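Glycogen synthase (Cyanobacterium sp. CLg1, PDB 6GNF) belongs to the starch and bacterial glycogen synthases, two-domain glycosyltransferases, and here holds adenosine-5'-diphosphate and a bound glycan. Local coordinates at residues H173-P178 / L255-A260; M198-I203 / A260-C265. One frame throughout, in Å; residues are numbered along the deposited sequence.

Contact 1 of 2, residues H173-P178 / L255-A260; sequences HTSLLP and LNWLKA. With GLC (alpha-D-glucopyranose), chain D.
The indole of Trp257 takes Leu176 CD1 over one face and meets Ser175 OG and the carbonyl O of His173 near its plane at the edge. The contact joins a type I beta turn, Thr174 to Leu177, to the first turn of helix 257-264 in the starch synthase catalytic domain, and it shows how a flat ring can be seated against a tight turn. Leu176 CD1 stands 3.5 Å from the centroid of the Trp257 six-membered ring, only 9° off its normal, a CH-pi contact, while CD2 leans towards the five-membered ring. With CG anti to the carbonyl carbon, the Leu176 branch is swung over the indole, and the extended chi2 sets CD1 over the six-membered ring. Phe209, Phe136 and Leu217 also touch Trp257. Ser175 OG, hydrogen-bonded to Trp172 O, sits 3.2 Å from Trp257 CB. Just before the turn, the imidazole of His173 presents its edge to the bound alpha-D-glucopyranose, with CE1 and NE2 both 3.0 Å from O3 of the sugar. At the N-cap of the helix, Asn256 OD1 accepts Lys259 N at 3.0 Å in a nearly straight bond (165°), the donor standing 40° out of the side-chain carbonyl plane.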
# COMPACT_ATOMS: atom_id res chain seq x y z
N HIS A 173 10.60 -3.14 4.93
CA HIS A 173 10.69 -4.43 5.66
C HIS A 173 11.71 -5.38 5.05
O HIS A 173 12.30 -6.20 5.76
CB HIS A 173 9.34 -5.16 5.69
CG HIS A 173 8.18 -4.28 6.01
ND1 HIS A 173 7.39 -3.71 5.03
CD2 HIS A 173 7.66 -3.87 7.19
CE1 HIS A 173 6.45 -2.98 5.60
NE2 HIS A 173 6.59 -3.06 6.91
N THR A 174 11.85 -5.30 3.73
CA THR A 174 12.72 -6.19 2.99
C THR A 174 13.95 -5.46 2.43
O THR A 174 14.66 -6.00 1.57
CB THR A 174 11.96 -6.81 1.81
OG1 THR A 174 11.56 -5.77 0.91
CG2 THR A 174 10.74 -7.57 2.32
N SER A 175 14.21 -4.25 2.90
CA SER A 175 15.23 -3.40 2.29
C SER A 175 16.67 -3.79 2.64
O SER A 175 17.59 -3.23 2.07
CB SER A 175 14.98 -1.92 2.59
OG SER A 175 15.05 -1.67 3.98
N LEU A 176 16.86 -4.72 3.58
CA LEU A 176 18.20 -5.25 3.88
C LEU A 176 18.59 -6.43 2.97
O LEU A 176 19.74 -6.85 2.94
CB LEU A 176 18.31 -5.71 5.33
CG LEU A 176 18.10 -4.68 6.43
CD1 LEU A 176 18.14 -5.39 7.77
CD2 LEU A 176 19.14 -3.58 6.39
N LEU A 177 17.65 -6.97 2.21
CA LEU A 177 17.94 -8.12 1.35
C LEU A 177 19.14 -7.91 0.40
O LEU A 177 19.94 -8.83 0.20
CB LEU A 177 16.69 -8.53 0.57
CG LEU A 177 16.84 -9.75 -0.35
CD1 LEU A 177 15.54 -10.55 -0.40
CD2 LEU A 177 17.27 -9.34 -1.75
N PRO A 178 19.26 -6.71 -0.20
CA PRO A 178 20.43 -6.47 -1.05
C PRO A 178 21.76 -6.54 -0.30
O PRO A 178 22.76 -6.96 -0.88
CB PRO A 178 20.19 -5.05 -1.58
CG PRO A 178 18.72 -4.87 -1.51
CD PRO A 178 18.29 -5.61 -0.28
N LEU A 255 19.89 4.26 12.64
CA LEU A 255 19.91 3.47 11.42
C LEU A 255 18.69 3.75 10.57
O LEU A 255 17.64 4.15 11.08
CB LEU A 255 19.93 1.98 11.75
CG LEU A 255 20.95 1.52 12.79
CD1 LEU A 255 20.84 0.02 13.00
CD2 LEU A 255 22.37 1.89 12.39
N ASN A 256 18.82 3.51 9.26
CA ASN A 256 17.74 3.69 8.30
C ASN A 256 17.88 2.61 7.23
O ASN A 256 18.72 2.72 6.34
CB ASN A 256 17.83 5.08 7.67
CG ASN A 256 16.63 5.41 6.79
OD1 ASN A 256 16.23 4.62 5.94
ND2 ASN A 256 16.06 6.59 6.99
N TRP A 257 17.03 1.59 7.31
CA TRP A 257 17.12 0.42 6.44
C TRP A 257 16.87 0.78 4.98
O TRP A 257 17.56 0.30 4.08
CB TRP A 257 16.10 -0.64 6.84
CG TRP A 257 16.39 -1.41 8.08
CD1 TRP A 257 17.29 -1.11 9.06
CD2 TRP A 257 15.74 -2.61 8.49
NE1 TRP A 257 17.25 -2.08 10.04
CE2 TRP A 257 16.30 -3.00 9.72
CE3 TRP A 257 14.73 -3.40 7.93
CZ2 TRP A 257 15.89 -4.15 10.39
CZ3 TRP A 257 14.31 -4.54 8.61
CH2 TRP A 257 14.90 -4.90 9.82
N LEU A 258 15.86 1.62 4.74
CA LEU A 258 15.47 1.94 3.38
C LEU A 258 16.58 2.68 2.65
O LEU A 258 16.77 2.49 1.46
CB LEU A 258 14.21 2.80 3.37
CG LEU A 258 13.62 3.09 1.98
CD1 LEU A 258 13.25 1.80 1.28
CD2 LEU A 258 12.39 3.97 2.13
N LYS A 259 17.26 3.56 3.37
CA LYS A 259 18.44 4.25 2.85
C LYS A 259 19.48 3.24 2.37
O LYS A 259 19.94 3.32 1.25
CB LYS A 259 19.05 5.16 3.91
CG LYS A 259 20.36 5.82 3.50
CD LYS A 259 20.73 6.93 4.47
CE LYS A 259 22.14 7.45 4.24
NZ LYS A 259 23.18 6.47 4.63
N ALA A 260 19.82 2.28 3.24
CA ALA A 260 20.78 1.24 2.89
C ALA A 260 20.31 0.43 1.69
O ALA A 260 21.11 0.05 0.84
CB ALA A 260 21.02 0.32 4.08
C1 GLC D . 3.23 0.00 9.82
C2 GLC D . 4.29 -0.56 8.86
C3 GLC D . 4.06 -0.00 7.46
C4 GLC D . 2.64 -0.30 7.00
C5 GLC D . 1.66 0.33 8.00
C6 GLC D . 0.18 0.17 7.62
O2 GLC D . 5.61 -0.22 9.29
O3 GLC D . 5.00 -0.53 6.53
O4 GLC D . 2.48 0.23 5.68
O5 GLC D . 1.90 -0.23 9.30
O6 GLC D . -0.22 -1.21 7.56

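Contact 2 of 2, residues M198-I203 / A260-C265. With AC1 (4,6-dideoxy-4-{[(1S,4R,5S,6S)-4,5,6-trihydroxy-3-(hydroxymethyl)cyclohex-2-en-1-yl]amino}-alpha-D-glucopyranose), chain B.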
# COMPACT_ATOMS: atom_id res chain seq x y z
N MET A 198 14.54 -2.38 -5.59
CA MET A 198 13.88 -1.82 -4.44
C MET A 198 12.57 -1.21 -4.95
O MET A 198 12.60 -0.27 -5.74
CB MET A 198 14.79 -0.76 -3.82
CG MET A 198 14.52 -0.42 -2.37
SD MET A 198 14.80 -1.84 -1.29
CE MET A 198 13.18 -1.85 -0.50
N LEU A 199 11.44 -1.81 -4.60
CA LEU A 199 10.14 -1.27 -4.98
C LEU A 199 9.54 -0.56 -3.79
O LEU A 199 9.13 -1.18 -2.82
CB LEU A 199 9.20 -2.36 -5.49
CG LEU A 199 7.82 -1.90 -5.96
CD1 LEU A 199 7.92 -0.75 -6.96
CD2 LEU A 199 7.04 -3.05 -6.58
N LEU A 200 9.47 0.77 -3.89
CA LEU A 200 9.01 1.61 -2.81
C LEU A 200 7.52 1.88 -2.95
O LEU A 200 7.07 2.34 -4.01
CB LEU A 200 9.78 2.93 -2.83
CG LEU A 200 9.27 4.02 -1.88
CD1 LEU A 200 9.52 3.63 -0.43
CD2 LEU A 200 9.92 5.36 -2.21
N HIS A 201 6.76 1.55 -1.91
CA HIS A 201 5.32 1.83 -1.90
C HIS A 201 4.96 3.03 -1.04
O HIS A 201 3.93 3.64 -1.26
CB HIS A 201 4.53 0.62 -1.41
CG HIS A 201 4.73 -0.60 -2.25
ND1 HIS A 201 3.80 -1.01 -3.18
CD2 HIS A 201 5.74 -1.49 -2.30
CE1 HIS A 201 4.24 -2.10 -3.77
NE2 HIS A 201 5.41 -2.42 -3.25
N ASN A 202 5.80 3.34 -0.04
CA ASN A 202 5.53 4.44 0.88
C ASN A 202 6.79 4.89 1.61
O ASN A 202 7.34 4.13 2.41
CB ASN A 202 4.48 4.02 1.92
CG ASN A 202 3.79 5.22 2.58
OD1 ASN A 202 4.41 6.24 2.89
ND2 ASN A 202 2.51 5.10 2.78
N ILE A 203 7.20 6.13 1.34
CA ILE A 203 8.46 6.68 1.86
C ILE A 203 8.35 7.14 3.31
O ILE A 203 9.37 7.42 3.94
CB ILE A 203 8.94 7.86 0.97
CG1 ILE A 203 10.43 8.16 1.19
CG2 ILE A 203 8.14 9.12 1.22
CD1 ILE A 203 11.35 7.33 0.34
N ALA A 260 19.82 2.28 3.24
CA ALA A 260 20.78 1.24 2.89
C ALA A 260 20.31 0.43 1.69
O ALA A 260 21.11 0.05 0.84
CB ALA A 260 21.02 0.32 4.08
N GLY A 261 19.01 0.15 1.63
CA GLY A 261 18.42 -0.56 0.50
C GLY A 261 18.56 0.20 -0.80
O GLY A 261 18.90 -0.37 -1.85
N PHE A 262 18.29 1.50 -0.76
CA PHE A 262 18.49 2.34 -1.95
C PHE A 262 19.93 2.32 -2.41
O PHE A 262 20.20 2.25 -3.61
CB PHE A 262 18.09 3.81 -1.69
CG PHE A 262 16.62 4.08 -1.78
CD1 PHE A 262 15.78 3.32 -2.59
CD2 PHE A 262 16.07 5.12 -1.06
CE1 PHE A 262 14.42 3.59 -2.66
CE2 PHE A 262 14.72 5.40 -1.14
CZ PHE A 262 13.89 4.64 -1.94
N LEU A 263 20.86 2.38 -1.46
CA LEU A 263 22.27 2.46 -1.79
C LEU A 263 22.87 1.14 -2.27
O LEU A 263 23.96 1.13 -2.82
CB LEU A 263 23.08 2.98 -0.59
CG LEU A 263 22.81 4.44 -0.20
CD1 LEU A 263 23.49 4.79 1.12
CD2 LEU A 263 23.26 5.39 -1.30
N ASN A 264 22.18 0.03 -2.04
CA ASN A 264 22.73 -1.27 -2.38
C ASN A 264 21.99 -2.03 -3.48
O ASN A 264 22.51 -3.02 -3.98
CB ASN A 264 22.84 -2.14 -1.12
CG ASN A 264 24.05 -1.78 -0.28
OD1 ASN A 264 25.14 -2.28 -0.51
ND2 ASN A 264 23.86 -0.89 0.69
N CYS A 265 20.81 -1.55 -3.88
CA CYS A 265 20.05 -2.25 -4.91
C CYS A 265 20.64 -1.93 -6.28
O CYS A 265 21.43 -1.01 -6.42
CB CYS A 265 18.57 -1.86 -4.87
SG CYS A 265 18.24 -0.15 -5.36
C1 AC1 B . 2.06 -0.73 4.71
O2 AC1 B . 4.31 -0.56 3.79
C2 AC1 B . 2.91 -0.57 3.45
C4A AC1 B . 0.05 2.75 -2.46
C3 AC1 B . 2.54 0.69 2.67
O3 AC1 B . 3.26 0.65 1.43
C4 AC1 B . 1.02 0.80 2.43
N4A AC1 B . 0.59 1.99 1.67
C5 AC1 B . 0.35 0.72 3.81
O5 AC1 B . 0.67 -0.53 4.43
C6 AC1 B . -1.17 0.82 3.75
C1B AC1 B . 1.05 2.37 0.33
C2B AC1 B . 0.50 3.73 -0.20
O2B AC1 B . -0.24 4.46 0.77
C3B AC1 B . -0.44 3.66 -1.38
O3B AC1 B . -0.57 4.96 -1.95
O4 AC1 B . -1.02 2.62 -3.40
C5B AC1 B . 0.43 1.40 -1.89
C7B AC1 B . 0.83 1.24 -0.64
C6B AC1 B . 0.41 0.22 -2.80
O6B AC1 B . 1.30 0.50 -3.87
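A beta-alpha-beta crossover with a long insertion links the adjacent parallel strands 195-200 and 267-270, and in this contact its helix 257-264 lays Phe262 against the side chains of the first strand and the turn after it. The strand and helix segments run at 135° to each other, their axes 9.4 Å apart at closest approach. Three aliphatic groups meet the Phe262 ring: Leu200 CD2 comes to CZ at 4.0 Å and Ile203 CD1 to CE2 at 4.2 Å, both near the ring plane at its edge, whereas Met198 CG approaches CD1 and CE1 obliquely. Met198 CG is anti to the backbone N (chi1 -159°), and bends further along the chain bring SD beside the backbone of Gly261, 4.2 Å from its CA, where no side chain intervenes. Met198 CB also rests on Cys265 SG. Near the helix end, Asn264 ND2 reaches back to Ala260 O at 2.9 Å with the acceptor in its amide plane; Asp226 and Lys182 are further partners of this amide. Beyond the strand the chain reaches the glycan pocket, where His201 ND1 and O6B of the bound AC1 unit share a nearly straight hydrogen bond of 3.0 Å in the imidazole plane. A second bond, from NE2 to Asn170, helps fix the ring's rotation. Strand 195-200 itself runs between strands 166-170 and 267-270 of the mixed sheet, with helix 257-264 packed on it and Val292 of helix 290-296 also touching Phe262.

Contacts 1 and 2 lie about 7 Å apart, centre to centre, in the same catalytic domain and share Ala260, since both draw on helix 257-264. Their segments alternate along the chain: 173-178, then 198-203, then 255-260 and 260-265, with helix 177-186 leading into strand 195-200. Side chains join them directly: Ser175 CB touches Met198 CE at 3.6 Å, and Leu258 CD2 reaches both Leu200 CD1 and Ile203 CD1. One short helix thus packs on both the turn after strand 166-170 and strand 195-200, with Leu258 near its start reaching the strand and Phe262 further along doing the same. His173 and His201, from the chain following these two neighbouring strands, both line the glycan pocket.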